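Long-range contacts in C3-degrading proteinase (CppA protein) (Streptococcus pneumoniae, PDB 3E0R), which probably degrades complement component C3, through a chain built from two parts related to the glyoxalase superfamily: residues Thr187-Val192 and Leu230-Asn235; Trp194-Leu199 and Asn235-Trp240. All coordinates share one frame; numbering follows the deposited sequence.

How the interactions relate
Both contacts lie on the same side of the chain's centre, with their own centres about 6 Å apart, and share Asn235. Interaction 2 is the more buried: it pairs strands 196-203 and 238-243, parallel neighbours in the mixed sheet, through backbone bonds and apolar side chains. Interaction 1 sits at the surface, where the loop before strand 196-203 meets the end of strand 228-232 and the turn after it; no hydrogen bond crosses it, and its one charge pair is long. The two are tied together by bonds from Asn236 ND2 to Thr187 O and from Leu239 N to Gly231 O, the latter joining antiparallel strands 228-232 and 238-243.

Interaction 1: Thr187-Val192 and Leu230-Asn235; sequences TVDNTV and LGKDRN
Thr187 lies against the backbone of Asn235, while Asp189 and Lys232 approach each other farther along the loop. That loop joins strands 176-180 and 196-203; its partner is the end of strand 228-232 and the residues after it. Thr187 CG2, anti to its own carbonyl carbon, comes 4.1 Å from Asn235 CA, and Thr187 CA makes a C-H...O contact of 3.5 Å with Asn235 O. The Asn235 amide turns away from Thr187, and its OD1 accepts from the backbone N of Val237. The other pair meets by its charged ends: the side chains cross at about a right angle, with Asp189 OD1 3.9 Å from Lys232 NZ, a long salt bridge. Asp189 CG is anti to the backbone N (chi1 -175°), and the lysine chain runs extended until it bends at chi4. Asp189 OD2 is met by Thr191 OG1 at 2.9 Å, from above the carboxylate plane. Asp189 also begins a type I turn closed by Val192 N to Asp189 O. Lys73 NZ bonds to both Val188 O and Asn235 O, bridging the segments. With no direct hydrogen bond, this surface junction combines light packing of Thr187 on the Asn235 backbone with an ion pair that is probably weak and responsive to solvent.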
loop_
_atom_site.group_PDB
_atom_site.type_symbol
_atom_site.label_atom_id
_atom_site.label_comp_id
_atom_site.label_asym_id
_atom_site.label_seq_id
_atom_site.Cartn_x
_atom_site.Cartn_y
_atom_site.Cartn_z
ATOM N N THR A 187 -9.935 -8.780 11.020
ATOM C CA THR A 187 -11.073 -7.836 11.098
ATOM C C THR A 187 -11.048 -6.884 12.324
ATOM O O THR A 187 -12.037 -6.190 12.607
ATOM C CB THR A 187 -12.401 -8.598 11.051
ATOM O OG1 THR A 187 -12.621 -9.261 12.301
ATOM C CG2 THR A 187 -12.400 -9.627 9.891
ATOM N N VAL A 188 -9.904 -6.788 12.999
ATOM C CA VAL A 188 -9.766 -5.966 14.213
ATOM C C VAL A 188 -10.017 -4.452 13.930
ATOM O O VAL A 188 -9.656 -3.921 12.872
ATOM C CB VAL A 188 -8.339 -6.202 14.865
ATOM C CG1 VAL A 188 -7.241 -5.507 14.086
ATOM C CG2 VAL A 188 -8.284 -5.762 16.274
ATOM N N ASP A 189 -10.628 -3.744 14.873
ATOM C CA ASP A 189 -10.705 -2.298 14.752
ATOM C C ASP A 189 -9.303 -1.680 14.437
ATOM O O ASP A 189 -8.283 -2.096 15.010
ATOM C CB ASP A 189 -11.296 -1.686 16.019
ATOM C CG ASP A 189 -11.509 -0.199 15.890
ATOM O OD1 ASP A 189 -11.839 0.257 14.766
ATOM O OD2 ASP A 189 -11.372 0.516 16.903
ATOM N N ASN A 190 -9.277 -0.690 13.543
ATOM C CA ASN A 190 -8.026 -0.239 12.952
ATOM C C ASN A 190 -7.096 0.553 13.852
ATOM O O ASN A 190 -5.950 0.844 13.473
ATOM C CB ASN A 190 -8.256 0.491 11.615
ATOM C CG ASN A 190 -8.868 1.869 11.751
ATOM O OD1 ASN A 190 -8.578 2.726 10.938
ATOM N ND2 ASN A 190 -9.765 2.064 12.687
ATOM N N THR A 191 -7.591 0.890 15.038
ATOM C CA THR A 191 -6.793 1.484 16.087
ATOM C C THR A 191 -6.000 0.423 16.873
ATOM O O THR A 191 -5.104 0.773 17.639
ATOM C CB THR A 191 -7.712 2.175 17.089
ATOM O OG1 THR A 191 -8.667 1.213 17.541
ATOM C CG2 THR A 191 -8.447 3.330 16.447
ATOM N N VAL A 192 -6.331 -0.856 16.705
ATOM C CA VAL A 192 -5.805 -1.881 17.611
ATOM C C VAL A 192 -4.351 -2.291 17.261
ATOM O O VAL A 192 -3.528 -2.533 18.196
ATOM C CB VAL A 192 -6.785 -3.120 17.766
ATOM C CG1 VAL A 192 -6.134 -4.270 18.582
ATOM C CG2 VAL A 192 -8.154 -2.683 18.413
ATOM N N LEU A 230 -16.672 8.919 3.920
ATOM C CA LEU A 230 -15.916 7.929 4.648
ATOM C C LEU A 230 -16.833 6.790 5.120
ATOM O O LEU A 230 -17.729 6.978 5.973
ATOM C CB LEU A 230 -15.233 8.589 5.850
ATOM C CG LEU A 230 -14.397 7.781 6.851
ATOM C CD1 LEU A 230 -13.278 6.999 6.153
ATOM C CD2 LEU A 230 -13.848 8.746 7.959
ATOM N N GLY A 231 -16.606 5.607 4.547
ATOM C CA GLY A 231 -17.260 4.372 4.960
ATOM C C GLY A 231 -16.261 3.439 5.605
ATOM O O GLY A 231 -15.067 3.736 5.744
ATOM N N LYS A 232 -16.754 2.282 5.990
ATOM C CA LYS A 232 -15.955 1.313 6.727
ATOM C C LYS A 232 -16.314 -0.058 6.193
ATOM O O LYS A 232 -17.486 -0.347 5.967
ATOM C CB LYS A 232 -16.282 1.388 8.215
ATOM C CG LYS A 232 -15.207 0.822 9.118
ATOM C CD LYS A 232 -15.530 1.211 10.547
ATOM C CE LYS A 232 -14.339 1.169 11.423
ATOM N NZ LYS A 232 -14.419 2.204 12.515
ATOM N N ASP A 233 -15.297 -0.874 5.965
ATOM C CA ASP A 233 -15.478 -2.172 5.358
ATOM C C ASP A 233 -15.690 -3.167 6.481
ATOM O O ASP A 233 -15.406 -2.876 7.649
ATOM C CB ASP A 233 -14.269 -2.550 4.486
ATOM C CG ASP A 233 -14.587 -3.661 3.472
ATOM O OD1 ASP A 233 -15.757 -4.067 3.349
ATOM O OD2 ASP A 233 -13.661 -4.123 2.778
ATOM N N ARG A 234 -16.220 -4.324 6.118
ATOM C CA ARG A 234 -16.536 -5.393 7.051
ATOM C C ARG A 234 -15.325 -5.932 7.842
ATOM O O ARG A 234 -15.481 -6.524 8.921
ATOM C CB ARG A 234 -17.227 -6.534 6.289
ATOM C CG ARG A 234 -18.441 -6.081 5.422
ATOM C CD ARG A 234 -19.521 -7.142 5.362
ATOM N NE ARG A 234 -20.779 -6.639 4.799
ATOM C CZ ARG A 234 -21.004 -6.445 3.494
ATOM N NH1 ARG A 234 -20.060 -6.687 2.578
ATOM N NH2 ARG A 234 -22.182 -5.992 3.094
ATOM N N ASN A 235 -14.125 -5.722 7.314
ATOM C CA ASN A 235 -12.907 -5.985 8.048
ATOM C C ASN A 235 -12.349 -4.782 8.836
ATOM O O ASN A 235 -11.218 -4.806 9.347
ATOM C CB ASN A 235 -11.855 -6.526 7.071
ATOM C CG ASN A 235 -11.389 -5.493 6.037
ATOM O OD1 ASN A 235 -11.791 -4.327 6.037
ATOM N ND2 ASN A 235 -10.500 -5.931 5.174
#

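Interaction 2: Trp194-Leu199 and Asn235-Trp240; sequences WDLSML and NNVELW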
loop_
_atom_site.group_PDB
_atom_site.type_symbol
_atom_site.label_atom_id
_atom_site.label_comp_id
_atom_site.label_asym_id
_atom_site.label_seq_id
_atom_site.Cartn_x
_atom_site.Cartn_y
_atom_site.Cartn_z
ATOM N N TRP A 194 -0.859 -2.219 14.181
ATOM C CA TRP A 194 -0.142 -1.583 13.013
ATOM C C TRP A 194 -0.400 -2.347 11.740
ATOM O O TRP A 194 0.136 -3.441 11.545
ATOM C CB TRP A 194 1.378 -1.482 13.272
ATOM C CG TRP A 194 1.723 -0.490 14.394
ATOM C CD1 TRP A 194 1.603 0.881 14.347
ATOM C CD2 TRP A 194 2.192 -0.801 15.731
ATOM N NE1 TRP A 194 1.966 1.431 15.554
ATOM C CE2 TRP A 194 2.362 0.429 16.408
ATOM C CE3 TRP A 194 2.531 -1.991 16.394
ATOM C CZ2 TRP A 194 2.821 0.499 17.709
ATOM C CZ3 TRP A 194 2.993 -1.924 17.693
ATOM C CH2 TRP A 194 3.131 -0.679 18.343
ATOM N N ASP A 195 -1.265 -1.840 10.872
ATOM C CA ASP A 195 -1.667 -2.610 9.667
ATOM C C ASP A 195 -2.205 -1.625 8.667
ATOM O O ASP A 195 -2.210 -0.459 8.955
ATOM C CB ASP A 195 -2.782 -3.617 10.018
ATOM C CG ASP A 195 -2.876 -4.805 9.023
ATOM O OD1 ASP A 195 -2.329 -4.795 7.884
ATOM O OD2 ASP A 195 -3.494 -5.775 9.441
ATOM N N LEU A 196 -2.701 -2.115 7.532
ATOM C CA LEU A 196 -3.543 -1.329 6.644
ATOM C C LEU A 196 -4.841 -0.843 7.367
ATOM O O LEU A 196 -5.635 -1.669 7.851
ATOM C CB LEU A 196 -3.914 -2.176 5.385
ATOM C CG LEU A 196 -4.905 -1.546 4.379
ATOM C CD1 LEU A 196 -4.233 -0.421 3.487
ATOM C CD2 LEU A 196 -5.559 -2.647 3.555
ATOM N N SER A 197 -5.033 0.477 7.424
ATOM C CA SER A 197 -6.112 1.063 8.184
ATOM C C SER A 197 -7.099 1.843 7.342
ATOM O O SER A 197 -8.242 2.005 7.746
ATOM C CB SER A 197 -5.570 1.982 9.242
ATOM O OG SER A 197 -4.864 3.071 8.680
HETATM N N MSE A 198 -6.651 2.312 6.179
HETATM C CA MSE A 198 -7.513 2.980 5.237
HETATM C C MSE A 198 -7.126 2.733 3.790
HETATM O O MSE A 198 -5.979 2.645 3.446
HETATM C CB MSE A 198 -7.484 4.463 5.539
HETATM C CG MSE A 198 -8.323 5.315 4.607
HETATM SE SE MSE A 198 -8.462 7.093 5.367
HETATM C CE MSE A 198 -7.778 8.091 3.844
ATOM N N LEU A 199 -8.126 2.649 2.936
ATOM C CA LEU A 199 -7.958 2.765 1.479
ATOM C C LEU A 199 -8.638 4.071 1.055
ATOM O O LEU A 199 -9.779 4.304 1.423
ATOM C CB LEU A 199 -8.598 1.558 0.801
ATOM C CG LEU A 199 -7.870 0.246 1.126
ATOM C CD1 LEU A 199 -8.709 -1.004 0.964
ATOM C CD2 LEU A 199 -6.634 0.155 0.248
ATOM N N ASN A 235 -14.125 -5.722 7.314
ATOM C CA ASN A 235 -12.907 -5.985 8.048
ATOM C C ASN A 235 -12.349 -4.782 8.836
ATOM O O ASN A 235 -11.218 -4.806 9.347
ATOM C CB ASN A 235 -11.855 -6.526 7.071
ATOM C CG ASN A 235 -11.389 -5.493 6.037
ATOM O OD1 ASN A 235 -11.791 -4.327 6.037
ATOM N ND2 ASN A 235 -10.500 -5.931 5.174
ATOM N N ASN A 236 -13.136 -3.716 8.904
ATOM C CA ASN A 236 -12.784 -2.494 9.628
ATOM C C ASN A 236 -11.663 -1.574 9.064
ATOM O O ASN A 236 -11.267 -0.626 9.712
ATOM C CB ASN A 236 -12.636 -2.774 11.137
ATOM C CG ASN A 236 -13.964 -3.142 11.766
ATOM O OD1 ASN A 236 -14.970 -2.493 11.487
ATOM N ND2 ASN A 236 -14.003 -4.247 12.503
ATOM N N VAL A 237 -11.233 -1.820 7.835
ATOM C CA VAL A 237 -10.500 -0.836 7.025
ATOM C C VAL A 237 -11.489 0.281 6.556
ATOM O O VAL A 237 -12.546 0.041 5.940
ATOM C CB VAL A 237 -9.772 -1.527 5.837
ATOM C CG1 VAL A 237 -9.030 -0.533 4.918
ATOM C CG2 VAL A 237 -8.773 -2.639 6.373
ATOM N N GLU A 238 -11.146 1.499 6.892
ATOM C CA GLU A 238 -11.812 2.662 6.393
ATOM C C GLU A 238 -11.693 2.857 4.892
ATOM O O GLU A 238 -10.636 2.643 4.308
ATOM C CB GLU A 238 -11.259 3.894 7.126
ATOM C CG GLU A 238 -11.704 3.894 8.594
ATOM C CD GLU A 238 -11.263 5.133 9.318
ATOM O OE1 GLU A 238 -10.488 5.889 8.685
ATOM O OE2 GLU A 238 -11.679 5.341 10.499
ATOM N N LEU A 239 -12.786 3.290 4.270
ATOM C CA LEU A 239 -12.872 3.446 2.797
ATOM C C LEU A 239 -13.269 4.865 2.532
ATOM O O LEU A 239 -14.406 5.234 2.766
ATOM C CB LEU A 239 -13.889 2.469 2.192
ATOM C CG LEU A 239 -13.669 0.981 2.521
ATOM C CD1 LEU A 239 -14.893 0.195 2.109
ATOM C CD2 LEU A 239 -12.326 0.414 1.950
ATOM N N TRP A 240 -12.313 5.665 2.067
ATOM C CA TRP A 240 -12.519 7.092 1.869
ATOM C C TRP A 240 -12.620 7.354 0.366
ATOM O O TRP A 240 -11.749 6.946 -0.421
ATOM C CB TRP A 240 -11.368 7.824 2.535
ATOM C CG TRP A 240 -11.225 9.367 2.389
ATOM C CD1 TRP A 240 -11.141 10.095 1.212
ATOM C CD2 TRP A 240 -10.997 10.316 3.460
ATOM N NE1 TRP A 240 -10.872 11.421 1.495
ATOM C CE2 TRP A 240 -10.790 11.585 2.858
ATOM C CE3 TRP A 240 -10.896 10.196 4.861
ATOM C CZ2 TRP A 240 -10.527 12.750 3.609
ATOM C CZ3 TRP A 240 -10.656 11.353 5.632
ATOM C CH2 TRP A 240 -10.480 12.629 4.990
#
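Leu199 CD1 touches both Val237 CG1 and Leu239 CD2, each at 4.0 Å, and forms the apolar centre. The Leu199 and Leu239 chains run alongside each other in the same direction; Val237 crosses Leu199 obliquely, its CG1 anti to the backbone N (chi1 178°) and also close to Met198 CA. Met155 of strand 151-159, in the other sheet, packs on Leu199. On the opposite face, selenomethionine Met198 bends at chi3, and its CE sits 3.5 Å above the Trp240 ring plane, displaced from the ring centre. Its SE lies 4.0 Å from Trp240 CE3, an oblique Met-aromatic contact. Met198 CG also passes Glu238 CB, and SE comes 4.1 Å from Glu238 OE1. Three backbone bonds set the parallel register: Leu199 N to Glu238 O, Trp240 N to Leu199 O (2.9 Å, N-H...O angle 173°), and the more bent Glu238 N to Ser197 O (146°). Toward strand 9-18, Ser197 and Met198 both face Thr15, a classic beta bulge. At the polar edge Asn235 OD1 accepts from Val237 N at 3.1 Å, an Asx turn in which the donor stands above the amide plane. The chemistry thus divides by face: one packs toward the second sheet, the other sets the Met198 side chain against the indole of Trp240.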